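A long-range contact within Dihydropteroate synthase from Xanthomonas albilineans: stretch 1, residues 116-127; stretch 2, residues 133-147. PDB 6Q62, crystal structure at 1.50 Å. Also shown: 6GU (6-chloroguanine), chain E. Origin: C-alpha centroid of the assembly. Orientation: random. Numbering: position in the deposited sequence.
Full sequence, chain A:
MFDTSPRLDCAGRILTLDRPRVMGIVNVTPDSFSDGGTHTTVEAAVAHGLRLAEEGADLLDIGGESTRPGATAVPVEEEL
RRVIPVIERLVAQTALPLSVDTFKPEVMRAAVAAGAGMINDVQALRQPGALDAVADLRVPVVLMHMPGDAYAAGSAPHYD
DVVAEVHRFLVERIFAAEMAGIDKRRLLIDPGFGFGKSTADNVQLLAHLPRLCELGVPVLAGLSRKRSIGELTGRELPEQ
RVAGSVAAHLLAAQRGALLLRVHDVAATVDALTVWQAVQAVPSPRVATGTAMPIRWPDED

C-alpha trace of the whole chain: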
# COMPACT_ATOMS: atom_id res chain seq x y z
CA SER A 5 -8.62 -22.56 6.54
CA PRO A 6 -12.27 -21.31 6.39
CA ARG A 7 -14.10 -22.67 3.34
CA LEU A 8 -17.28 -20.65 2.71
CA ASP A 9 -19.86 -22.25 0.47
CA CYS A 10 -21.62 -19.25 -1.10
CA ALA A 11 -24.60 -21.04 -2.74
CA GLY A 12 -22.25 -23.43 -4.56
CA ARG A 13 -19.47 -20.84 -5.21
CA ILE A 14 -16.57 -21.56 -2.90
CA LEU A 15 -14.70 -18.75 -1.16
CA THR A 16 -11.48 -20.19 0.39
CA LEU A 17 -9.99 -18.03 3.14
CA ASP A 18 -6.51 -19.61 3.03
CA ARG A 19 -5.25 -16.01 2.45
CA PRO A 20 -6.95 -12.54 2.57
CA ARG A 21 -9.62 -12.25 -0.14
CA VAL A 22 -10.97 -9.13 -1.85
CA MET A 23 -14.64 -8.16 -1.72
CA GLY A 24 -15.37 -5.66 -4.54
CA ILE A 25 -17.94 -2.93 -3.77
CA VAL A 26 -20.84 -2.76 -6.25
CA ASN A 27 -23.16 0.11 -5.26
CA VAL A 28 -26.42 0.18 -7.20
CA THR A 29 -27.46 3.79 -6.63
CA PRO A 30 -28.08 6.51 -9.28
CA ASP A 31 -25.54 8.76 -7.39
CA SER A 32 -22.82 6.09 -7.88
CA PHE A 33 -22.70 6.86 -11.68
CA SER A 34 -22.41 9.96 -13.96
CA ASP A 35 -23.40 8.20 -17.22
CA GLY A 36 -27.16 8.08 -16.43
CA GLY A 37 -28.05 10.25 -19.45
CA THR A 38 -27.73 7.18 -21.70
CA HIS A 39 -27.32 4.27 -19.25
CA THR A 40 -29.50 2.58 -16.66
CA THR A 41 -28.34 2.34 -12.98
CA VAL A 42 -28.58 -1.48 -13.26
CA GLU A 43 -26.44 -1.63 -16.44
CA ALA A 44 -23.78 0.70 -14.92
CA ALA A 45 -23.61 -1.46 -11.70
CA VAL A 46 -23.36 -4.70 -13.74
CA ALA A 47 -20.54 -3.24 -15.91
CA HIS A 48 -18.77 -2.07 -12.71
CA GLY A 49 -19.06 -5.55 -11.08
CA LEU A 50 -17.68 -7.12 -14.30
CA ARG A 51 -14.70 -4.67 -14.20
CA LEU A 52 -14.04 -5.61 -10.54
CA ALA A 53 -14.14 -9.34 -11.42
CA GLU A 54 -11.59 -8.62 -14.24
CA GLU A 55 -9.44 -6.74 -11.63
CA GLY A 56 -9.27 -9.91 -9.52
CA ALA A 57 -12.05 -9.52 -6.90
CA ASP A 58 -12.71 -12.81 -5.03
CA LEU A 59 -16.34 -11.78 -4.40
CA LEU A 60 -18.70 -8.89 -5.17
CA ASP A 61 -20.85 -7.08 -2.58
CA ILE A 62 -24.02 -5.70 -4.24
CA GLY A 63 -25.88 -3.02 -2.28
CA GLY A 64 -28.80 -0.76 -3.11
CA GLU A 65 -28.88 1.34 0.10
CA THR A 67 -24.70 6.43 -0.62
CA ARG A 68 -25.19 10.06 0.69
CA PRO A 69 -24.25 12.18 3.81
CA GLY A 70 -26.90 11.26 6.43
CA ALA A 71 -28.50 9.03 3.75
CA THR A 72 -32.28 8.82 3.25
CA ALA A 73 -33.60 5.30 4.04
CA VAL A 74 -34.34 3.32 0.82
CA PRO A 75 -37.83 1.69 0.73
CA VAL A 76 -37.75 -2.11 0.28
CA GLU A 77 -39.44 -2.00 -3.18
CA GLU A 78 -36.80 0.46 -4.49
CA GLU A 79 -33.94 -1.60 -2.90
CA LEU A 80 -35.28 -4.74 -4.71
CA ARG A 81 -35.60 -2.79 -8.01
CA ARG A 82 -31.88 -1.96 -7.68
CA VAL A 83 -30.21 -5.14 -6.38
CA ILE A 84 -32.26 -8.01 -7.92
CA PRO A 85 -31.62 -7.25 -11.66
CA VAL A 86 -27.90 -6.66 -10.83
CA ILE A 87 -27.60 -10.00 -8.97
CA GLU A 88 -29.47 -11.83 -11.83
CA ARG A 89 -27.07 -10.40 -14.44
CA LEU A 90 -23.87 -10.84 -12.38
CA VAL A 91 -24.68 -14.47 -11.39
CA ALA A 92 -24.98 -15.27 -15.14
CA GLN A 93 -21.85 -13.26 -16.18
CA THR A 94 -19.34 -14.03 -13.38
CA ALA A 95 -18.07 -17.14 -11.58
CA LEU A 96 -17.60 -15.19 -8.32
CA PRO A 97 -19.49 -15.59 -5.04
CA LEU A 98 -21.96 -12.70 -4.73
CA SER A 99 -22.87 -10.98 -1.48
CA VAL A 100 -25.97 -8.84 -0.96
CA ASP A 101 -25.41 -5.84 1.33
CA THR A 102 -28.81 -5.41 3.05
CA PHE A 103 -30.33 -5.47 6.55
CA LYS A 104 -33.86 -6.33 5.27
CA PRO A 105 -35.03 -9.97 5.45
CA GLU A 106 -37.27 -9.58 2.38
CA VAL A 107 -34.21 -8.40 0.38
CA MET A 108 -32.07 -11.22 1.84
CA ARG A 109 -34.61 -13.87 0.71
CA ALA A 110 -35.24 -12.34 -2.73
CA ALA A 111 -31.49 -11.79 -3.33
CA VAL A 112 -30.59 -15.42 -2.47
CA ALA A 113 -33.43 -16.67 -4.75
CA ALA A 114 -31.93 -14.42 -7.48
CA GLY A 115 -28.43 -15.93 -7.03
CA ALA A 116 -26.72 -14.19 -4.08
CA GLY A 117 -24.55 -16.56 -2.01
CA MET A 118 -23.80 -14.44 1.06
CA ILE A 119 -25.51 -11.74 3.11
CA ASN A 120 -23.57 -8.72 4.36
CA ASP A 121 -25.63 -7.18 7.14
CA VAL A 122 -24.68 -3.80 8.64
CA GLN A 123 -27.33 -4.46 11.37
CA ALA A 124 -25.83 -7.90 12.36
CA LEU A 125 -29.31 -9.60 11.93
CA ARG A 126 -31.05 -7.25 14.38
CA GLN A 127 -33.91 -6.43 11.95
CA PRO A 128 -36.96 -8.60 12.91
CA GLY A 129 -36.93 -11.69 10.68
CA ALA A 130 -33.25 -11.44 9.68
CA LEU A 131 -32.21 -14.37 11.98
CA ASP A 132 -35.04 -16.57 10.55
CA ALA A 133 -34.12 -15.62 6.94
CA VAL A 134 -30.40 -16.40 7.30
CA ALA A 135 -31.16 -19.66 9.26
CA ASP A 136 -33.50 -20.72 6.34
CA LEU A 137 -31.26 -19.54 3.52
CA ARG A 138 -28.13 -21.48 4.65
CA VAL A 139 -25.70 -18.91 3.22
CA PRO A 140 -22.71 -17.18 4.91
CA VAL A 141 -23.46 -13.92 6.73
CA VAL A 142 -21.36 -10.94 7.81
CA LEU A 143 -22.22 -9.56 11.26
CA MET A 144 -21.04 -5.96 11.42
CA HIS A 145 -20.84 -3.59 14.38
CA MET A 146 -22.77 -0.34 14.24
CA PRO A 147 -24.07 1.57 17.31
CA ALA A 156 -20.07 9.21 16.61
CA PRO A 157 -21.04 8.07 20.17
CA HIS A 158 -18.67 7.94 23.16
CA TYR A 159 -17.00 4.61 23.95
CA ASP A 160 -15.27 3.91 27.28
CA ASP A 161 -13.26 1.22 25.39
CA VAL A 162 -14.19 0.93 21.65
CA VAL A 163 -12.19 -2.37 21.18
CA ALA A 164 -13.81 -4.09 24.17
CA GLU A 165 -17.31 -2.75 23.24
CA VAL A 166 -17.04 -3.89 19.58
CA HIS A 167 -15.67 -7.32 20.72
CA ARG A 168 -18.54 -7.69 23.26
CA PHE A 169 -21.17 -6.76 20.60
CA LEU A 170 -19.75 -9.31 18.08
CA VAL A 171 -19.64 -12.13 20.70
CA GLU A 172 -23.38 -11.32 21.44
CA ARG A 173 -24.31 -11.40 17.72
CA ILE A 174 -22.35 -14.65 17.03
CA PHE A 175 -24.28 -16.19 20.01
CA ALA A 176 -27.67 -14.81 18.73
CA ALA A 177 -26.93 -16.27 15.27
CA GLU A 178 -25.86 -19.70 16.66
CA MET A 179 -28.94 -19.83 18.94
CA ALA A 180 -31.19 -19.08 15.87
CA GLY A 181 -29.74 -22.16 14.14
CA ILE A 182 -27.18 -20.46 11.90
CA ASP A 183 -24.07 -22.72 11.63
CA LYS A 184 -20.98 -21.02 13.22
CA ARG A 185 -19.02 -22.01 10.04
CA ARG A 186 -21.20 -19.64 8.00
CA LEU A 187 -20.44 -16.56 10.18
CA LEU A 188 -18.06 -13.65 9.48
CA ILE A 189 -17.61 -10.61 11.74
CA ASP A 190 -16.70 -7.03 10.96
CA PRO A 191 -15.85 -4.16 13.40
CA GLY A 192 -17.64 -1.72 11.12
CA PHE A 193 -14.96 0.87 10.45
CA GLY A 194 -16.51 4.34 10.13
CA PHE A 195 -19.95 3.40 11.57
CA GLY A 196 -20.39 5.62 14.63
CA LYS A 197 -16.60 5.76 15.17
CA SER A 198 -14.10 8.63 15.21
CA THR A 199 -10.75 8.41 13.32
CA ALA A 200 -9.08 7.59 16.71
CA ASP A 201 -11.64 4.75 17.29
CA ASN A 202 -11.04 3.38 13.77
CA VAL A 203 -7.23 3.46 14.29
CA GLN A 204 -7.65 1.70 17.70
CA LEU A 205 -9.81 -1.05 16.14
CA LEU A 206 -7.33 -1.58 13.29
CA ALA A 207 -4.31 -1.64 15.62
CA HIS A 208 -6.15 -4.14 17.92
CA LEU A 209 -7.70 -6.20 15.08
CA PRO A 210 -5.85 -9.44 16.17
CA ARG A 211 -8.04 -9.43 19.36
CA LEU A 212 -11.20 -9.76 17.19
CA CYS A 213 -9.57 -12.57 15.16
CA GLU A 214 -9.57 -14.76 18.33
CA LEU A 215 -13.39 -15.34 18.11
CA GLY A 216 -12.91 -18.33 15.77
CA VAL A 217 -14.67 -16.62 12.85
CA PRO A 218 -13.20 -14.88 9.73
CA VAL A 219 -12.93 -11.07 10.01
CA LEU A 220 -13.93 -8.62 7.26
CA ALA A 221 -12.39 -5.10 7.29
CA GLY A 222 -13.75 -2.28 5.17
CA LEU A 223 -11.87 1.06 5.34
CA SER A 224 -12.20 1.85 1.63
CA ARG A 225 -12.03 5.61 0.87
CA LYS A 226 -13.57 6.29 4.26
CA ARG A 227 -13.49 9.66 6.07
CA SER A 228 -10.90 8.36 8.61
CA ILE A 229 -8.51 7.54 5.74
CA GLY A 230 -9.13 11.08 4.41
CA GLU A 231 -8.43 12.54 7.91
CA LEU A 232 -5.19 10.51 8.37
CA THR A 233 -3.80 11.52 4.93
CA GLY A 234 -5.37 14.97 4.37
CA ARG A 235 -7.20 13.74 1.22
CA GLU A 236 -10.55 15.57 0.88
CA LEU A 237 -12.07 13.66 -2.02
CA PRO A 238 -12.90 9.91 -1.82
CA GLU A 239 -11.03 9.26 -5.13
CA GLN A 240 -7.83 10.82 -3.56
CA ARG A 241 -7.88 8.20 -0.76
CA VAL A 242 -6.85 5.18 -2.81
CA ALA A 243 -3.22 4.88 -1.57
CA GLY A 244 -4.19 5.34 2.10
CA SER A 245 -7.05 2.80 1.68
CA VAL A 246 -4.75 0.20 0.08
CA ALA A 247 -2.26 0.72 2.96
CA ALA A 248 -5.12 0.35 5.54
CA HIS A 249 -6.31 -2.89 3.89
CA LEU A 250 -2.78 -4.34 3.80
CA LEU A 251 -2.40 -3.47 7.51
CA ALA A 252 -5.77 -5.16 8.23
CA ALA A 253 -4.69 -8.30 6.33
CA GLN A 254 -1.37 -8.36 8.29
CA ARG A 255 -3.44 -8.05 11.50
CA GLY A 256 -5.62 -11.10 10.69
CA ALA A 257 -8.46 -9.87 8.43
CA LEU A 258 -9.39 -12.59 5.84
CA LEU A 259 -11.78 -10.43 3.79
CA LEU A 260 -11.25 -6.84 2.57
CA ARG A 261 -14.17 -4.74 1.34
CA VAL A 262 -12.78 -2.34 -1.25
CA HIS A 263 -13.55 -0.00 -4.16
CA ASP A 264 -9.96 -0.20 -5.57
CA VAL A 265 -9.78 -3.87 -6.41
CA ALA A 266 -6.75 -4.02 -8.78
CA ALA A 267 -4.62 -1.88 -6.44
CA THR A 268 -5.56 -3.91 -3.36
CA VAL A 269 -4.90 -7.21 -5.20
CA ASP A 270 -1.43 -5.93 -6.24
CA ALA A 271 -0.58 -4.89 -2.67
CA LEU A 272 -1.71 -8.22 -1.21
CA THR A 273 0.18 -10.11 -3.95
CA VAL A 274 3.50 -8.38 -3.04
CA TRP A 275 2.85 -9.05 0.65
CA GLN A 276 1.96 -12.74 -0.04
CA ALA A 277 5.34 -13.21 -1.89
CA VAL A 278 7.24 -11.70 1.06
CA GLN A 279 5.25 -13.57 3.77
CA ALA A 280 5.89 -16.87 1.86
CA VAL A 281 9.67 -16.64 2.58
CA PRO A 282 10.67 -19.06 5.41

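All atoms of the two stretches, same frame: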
# COMPACT_ATOMS: atom_id res chain seq x y z
N ALA A 116 -27.69 -14.61 -5.08
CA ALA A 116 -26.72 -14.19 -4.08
C ALA A 116 -26.35 -15.40 -3.22
O ALA A 116 -27.21 -16.25 -2.96
CB ALA A 116 -27.27 -13.07 -3.22
N GLY A 117 -25.09 -15.47 -2.81
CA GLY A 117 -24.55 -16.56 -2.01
C GLY A 117 -24.06 -16.18 -0.64
O GLY A 117 -23.52 -17.02 0.07
N MET A 118 -24.28 -14.93 -0.24
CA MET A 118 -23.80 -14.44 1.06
C MET A 118 -24.61 -13.21 1.36
O MET A 118 -25.04 -12.51 0.43
CB MET A 118 -22.27 -14.10 1.00
CG MET A 118 -21.75 -13.35 2.22
SD MET A 118 -19.99 -12.85 2.06
CE MET A 118 -19.23 -14.44 2.00
N ILE A 119 -24.79 -12.92 2.64
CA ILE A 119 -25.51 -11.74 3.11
C ILE A 119 -24.53 -10.93 3.92
O ILE A 119 -23.86 -11.47 4.80
CB ILE A 119 -26.78 -12.13 3.93
CG1 ILE A 119 -27.80 -12.80 2.98
CG2 ILE A 119 -27.42 -10.89 4.62
CD1 ILE A 119 -28.81 -13.71 3.66
N ASN A 120 -24.45 -9.63 3.62
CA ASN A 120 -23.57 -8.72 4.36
C ASN A 120 -24.51 -7.78 5.08
O ASN A 120 -25.12 -6.92 4.45
CB ASN A 120 -22.59 -8.01 3.42
CG ASN A 120 -21.90 -6.87 4.11
OD1 ASN A 120 -21.75 -6.89 5.33
ND2 ASN A 120 -21.48 -5.86 3.36
N ASP A 121 -24.66 -7.96 6.38
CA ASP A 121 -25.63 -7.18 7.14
C ASP A 121 -25.04 -6.18 8.12
O ASP A 121 -24.58 -6.57 9.20
CB ASP A 121 -26.60 -8.13 7.86
CG ASP A 121 -27.77 -7.44 8.55
OD1 ASP A 121 -27.86 -6.20 8.47
OD2 ASP A 121 -28.57 -8.14 9.17
N VAL A 122 -25.16 -4.89 7.80
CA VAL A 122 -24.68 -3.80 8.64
C VAL A 122 -25.38 -3.78 10.01
O VAL A 122 -24.82 -3.20 10.95
CB VAL A 122 -24.74 -2.40 7.94
CG1 VAL A 122 -23.81 -2.34 6.74
CG2 VAL A 122 -26.17 -2.01 7.56
N GLN A 123 -26.58 -4.39 10.12
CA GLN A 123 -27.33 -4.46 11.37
C GLN A 123 -27.11 -5.76 12.16
O GLN A 123 -27.72 -5.94 13.22
CB GLN A 123 -28.82 -4.23 11.09
CG GLN A 123 -29.14 -2.76 10.90
CD GLN A 123 -29.20 -2.04 12.24
OE1 GLN A 123 -28.36 -1.18 12.54
NE2 GLN A 123 -30.16 -2.40 13.08
N ALA A 124 -26.18 -6.65 11.68
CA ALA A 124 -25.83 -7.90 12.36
C ALA A 124 -27.09 -8.73 12.76
O ALA A 124 -27.18 -9.25 13.88
CB ALA A 124 -24.95 -7.64 13.56
N LEU A 125 -28.06 -8.83 11.83
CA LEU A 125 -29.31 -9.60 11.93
C LEU A 125 -30.25 -9.11 13.02
O LEU A 125 -31.09 -9.88 13.49
CB LEU A 125 -29.04 -11.11 12.06
CG LEU A 125 -28.15 -11.71 10.93
CD1 LEU A 125 -27.87 -13.18 11.17
CD2 LEU A 125 -28.72 -11.45 9.56
N ARG A 126 -30.16 -7.81 13.37
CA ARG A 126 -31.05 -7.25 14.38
C ARG A 126 -32.41 -6.85 13.85
O ARG A 126 -33.33 -6.66 14.67
CB ARG A 126 -30.38 -6.07 15.10
CG ARG A 126 -29.24 -6.52 16.02
CD ARG A 126 -28.62 -5.33 16.70
NE ARG A 126 -27.79 -4.50 15.82
CZ ARG A 126 -27.34 -3.31 16.16
NH1 ARG A 126 -27.65 -2.80 17.35
NH2 ARG A 126 -26.57 -2.61 15.34
N GLN A 127 -32.59 -6.76 12.52
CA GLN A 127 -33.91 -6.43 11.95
C GLN A 127 -34.84 -7.65 12.15
O GLN A 127 -34.45 -8.77 11.84
CB GLN A 127 -33.77 -6.09 10.46
CG GLN A 127 -35.00 -5.58 9.74
CD GLN A 127 -35.49 -4.20 10.15
OE1 GLN A 127 -36.66 -3.89 9.94
NE2 GLN A 127 -34.67 -3.38 10.80
N ALA A 133 -34.50 -15.55 8.35
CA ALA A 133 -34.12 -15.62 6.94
C ALA A 133 -32.73 -16.28 6.76
O ALA A 133 -32.57 -17.23 5.98
CB ALA A 133 -34.14 -14.22 6.30
N VAL A 134 -31.74 -15.82 7.48
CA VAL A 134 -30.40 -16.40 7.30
C VAL A 134 -30.38 -17.88 7.73
O VAL A 134 -29.79 -18.69 6.99
CB VAL A 134 -29.30 -15.53 7.95
CG1 VAL A 134 -27.95 -16.19 7.85
CG2 VAL A 134 -29.26 -14.16 7.29
N ALA A 135 -31.11 -18.25 8.83
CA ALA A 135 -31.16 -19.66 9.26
C ALA A 135 -31.78 -20.52 8.13
O ALA A 135 -31.24 -21.57 7.83
CB ALA A 135 -31.96 -19.79 10.54
N ASP A 136 -32.85 -20.02 7.45
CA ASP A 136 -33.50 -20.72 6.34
C ASP A 136 -32.67 -20.76 5.08
O ASP A 136 -32.73 -21.74 4.32
CB ASP A 136 -34.81 -19.99 5.97
CG ASP A 136 -36.01 -20.21 6.88
OD1 ASP A 136 -35.90 -21.03 7.80
OD2 ASP A 136 -37.06 -19.55 6.65
N LEU A 137 -31.99 -19.64 4.78
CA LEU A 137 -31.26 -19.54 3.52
C LEU A 137 -29.97 -20.34 3.44
O LEU A 137 -29.54 -20.66 2.34
CB LEU A 137 -31.00 -18.06 3.18
CG LEU A 137 -32.29 -17.25 2.88
CD1 LEU A 137 -32.03 -15.75 2.96
CD2 LEU A 137 -32.92 -17.67 1.54
N ARG A 138 -29.35 -20.67 4.58
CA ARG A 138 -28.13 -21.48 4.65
C ARG A 138 -26.98 -20.90 3.81
O ARG A 138 -26.31 -21.62 3.05
CB ARG A 138 -28.42 -22.96 4.30
CG ARG A 138 -29.46 -23.59 5.24
CD ARG A 138 -29.43 -25.10 5.12
NE ARG A 138 -30.65 -25.73 5.62
CZ ARG A 138 -30.88 -26.02 6.89
NH1 ARG A 138 -29.99 -25.72 7.83
NH2 ARG A 138 -32.02 -26.59 7.25
N VAL A 139 -26.79 -19.59 3.89
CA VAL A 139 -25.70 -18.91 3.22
C VAL A 139 -24.82 -18.24 4.28
O VAL A 139 -25.32 -17.88 5.36
CB VAL A 139 -26.18 -17.83 2.16
CG1 VAL A 139 -26.88 -18.47 0.96
CG2 VAL A 139 -27.08 -16.77 2.81
N PRO A 140 -23.53 -17.92 3.96
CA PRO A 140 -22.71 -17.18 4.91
C PRO A 140 -23.28 -15.79 5.19
O PRO A 140 -23.93 -15.20 4.32
CB PRO A 140 -21.34 -17.09 4.22
CG PRO A 140 -21.33 -18.26 3.23
CD PRO A 140 -22.76 -18.33 2.77
N VAL A 141 -22.94 -15.24 6.34
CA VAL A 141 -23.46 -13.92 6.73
C VAL A 141 -22.39 -13.12 7.46
O VAL A 141 -21.71 -13.66 8.34
CB VAL A 141 -24.78 -13.99 7.55
CG1 VAL A 141 -24.57 -14.81 8.85
CG2 VAL A 141 -25.30 -12.58 7.88
N VAL A 142 -22.28 -11.84 7.13
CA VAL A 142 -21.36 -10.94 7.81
C VAL A 142 -22.14 -10.22 8.90
O VAL A 142 -23.13 -9.56 8.59
CB VAL A 142 -20.73 -9.89 6.85
CG1 VAL A 142 -19.76 -8.98 7.60
CG2 VAL A 142 -20.04 -10.55 5.65
N LEU A 143 -21.65 -10.27 10.14
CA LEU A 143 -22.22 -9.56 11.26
C LEU A 143 -21.33 -8.36 11.55
O LEU A 143 -20.21 -8.51 12.02
CB LEU A 143 -22.30 -10.49 12.49
CG LEU A 143 -23.00 -11.87 12.28
CD1 LEU A 143 -22.86 -12.73 13.54
CD2 LEU A 143 -24.50 -11.70 11.92
N MET A 144 -21.82 -7.18 11.25
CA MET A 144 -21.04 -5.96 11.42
C MET A 144 -21.45 -5.21 12.68
O MET A 144 -22.60 -5.32 13.12
CB MET A 144 -21.22 -5.08 10.17
CG MET A 144 -20.14 -4.00 10.01
SD MET A 144 -20.64 -2.68 8.88
CE MET A 144 -21.68 -1.70 9.97
N HIS A 145 -20.52 -4.43 13.25
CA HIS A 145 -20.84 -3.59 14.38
C HIS A 145 -21.23 -2.20 13.93
O HIS A 145 -20.51 -1.54 13.19
CB HIS A 145 -19.68 -3.48 15.38
CG HIS A 145 -19.95 -2.47 16.48
ND1 HIS A 145 -19.62 -1.13 16.35
CD2 HIS A 145 -20.56 -2.64 17.68
CE1 HIS A 145 -20.03 -0.54 17.46
NE2 HIS A 145 -20.59 -1.40 18.30
N MET A 146 -22.38 -1.73 14.40
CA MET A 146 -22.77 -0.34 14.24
C MET A 146 -23.59 0.04 15.47
O MET A 146 -24.29 -0.82 15.98
CB MET A 146 -23.39 0.04 12.87
CG MET A 146 -24.83 -0.31 12.71
SD MET A 146 -25.42 0.15 11.08
CE MET A 146 -25.53 1.89 11.23
N PRO A 147 -23.32 1.20 16.09
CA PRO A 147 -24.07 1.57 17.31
C PRO A 147 -25.52 1.95 17.00
O PRO A 147 -25.79 2.57 15.97
CB PRO A 147 -23.28 2.75 17.87
CG PRO A 147 -22.58 3.34 16.71
CD PRO A 147 -22.44 2.29 15.64
CL6 6GU E . -17.02 -1.47 6.58
N1 6GU E . -18.38 -3.51 6.23
C2 6GU E . -19.52 -4.13 5.73
N2 6GU E . -19.66 -5.40 6.10
N3 6GU E . -20.48 -3.54 4.94
C4 6GU E . -20.25 -2.20 4.68
C5 6GU E . -19.12 -1.50 5.18
C6 6GU E . -18.26 -2.24 5.93
N7 6GU E . -19.19 -0.17 4.76
C8 6GU E . -20.37 -0.12 4.02
N9 6GU E . -21.02 -1.31 3.95
O HOH W 1 -24.89 -3.90 13.49

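Ile119 lies at the apolar centre of this contact. Its CD1 is 3.6 Å from Val139 CG2, 3.7 Å from Val134 CG2 and 3.9 Å from Leu137 CD1. One methyl group therefore meets both the helix of the second stretch and the segment that leads from it into the strand. Arg138, with positive phi, is the residue at which the chain leaves the helix. Ile119 CG2 also faces Val141 CG2 at 4.2 Å.

Leu125 fills the same side of the sheet. Its CD2 is 3.6 Å from Val134 CG2 and 4.0 Å from Val141 CG2. Its CD1 is 3.8 Å from Leu143 CD2. Ala124 adds a smaller contact, with its CB 4.0 Å from Leu143 CB. The side chains of Ile119, Val141, Asp121 and Leu143 all leave the sheet on this face.

The strand through Ile119, Asn120 and Asp121 runs parallel to strand 141-144, with 9° between their directions and their axes 4.6 Å apart at the closest. Ile119 pairs with Val141, and Asn120 with Val142. Both pairs have CA atoms 4.7 Å apart. The Asp121 and Leu143 CA atoms are wider apart, at 5.9 Å.

The backbone ladder alternates in the usual parallel manner. Ile119 N donates to Pro140 O at 3.0 Å, and Val142 N donates to Ile119 O at 2.8 Å. Asp121 N then donates to Val142 O at 3.1 Å. The last rung, Met144 N to Asp121 O, is weak at 3.5 Å, consistent with the widening of the strands. Val141 CA also makes a CA-H...O contact with Ile119 O at 3.1 Å. At the other end, Gly117 O is buried without a polar partner; Pro140 CD packs 3.1 Å from it.

Asn120 and Val142 occupy the other face, beside the bound 6-chloroguanine. Asn120 reads the ligand with a pair of hydrogen bonds. Ligand N2 donates to Asn120 OD1 at 2.7 Å, and Asn120 ND2 donates to ligand N3 at 3.0 Å. Met144 SD approaches ligand N1 at 3.6 Å.

Beyond the strand, a type I turn runs from Asp121 to Ala124. A type I' turn from Gln123 to Arg126 overlaps it. The Asp121 carboxylate braces this loop: Gln123 N donates to Asp121 OD1 and Leu125 N to Asp121 OD2, both at 2.8 Å. Two methionines pack against the loop. Val122 CB is 3.7 Å from Met144 CE and 4.1 Å from Met146 SD.

Arg126 forms the polar edge. Its NE donates to Gln123 O at 3.0 Å, which ties the side chain to its own turn. Its NH2 donates to Met146 O, also at 3.0 Å, and so reaches the second stretch. The Met146 oxygen sits at the guanidinium edge, near its plane. One water completes the link. It accepts from Arg126 NH2 at 2.8 Å and donates to Val122 O at 2.6 Å and to Met144 O at 2.7 Å, bridging the two stretches.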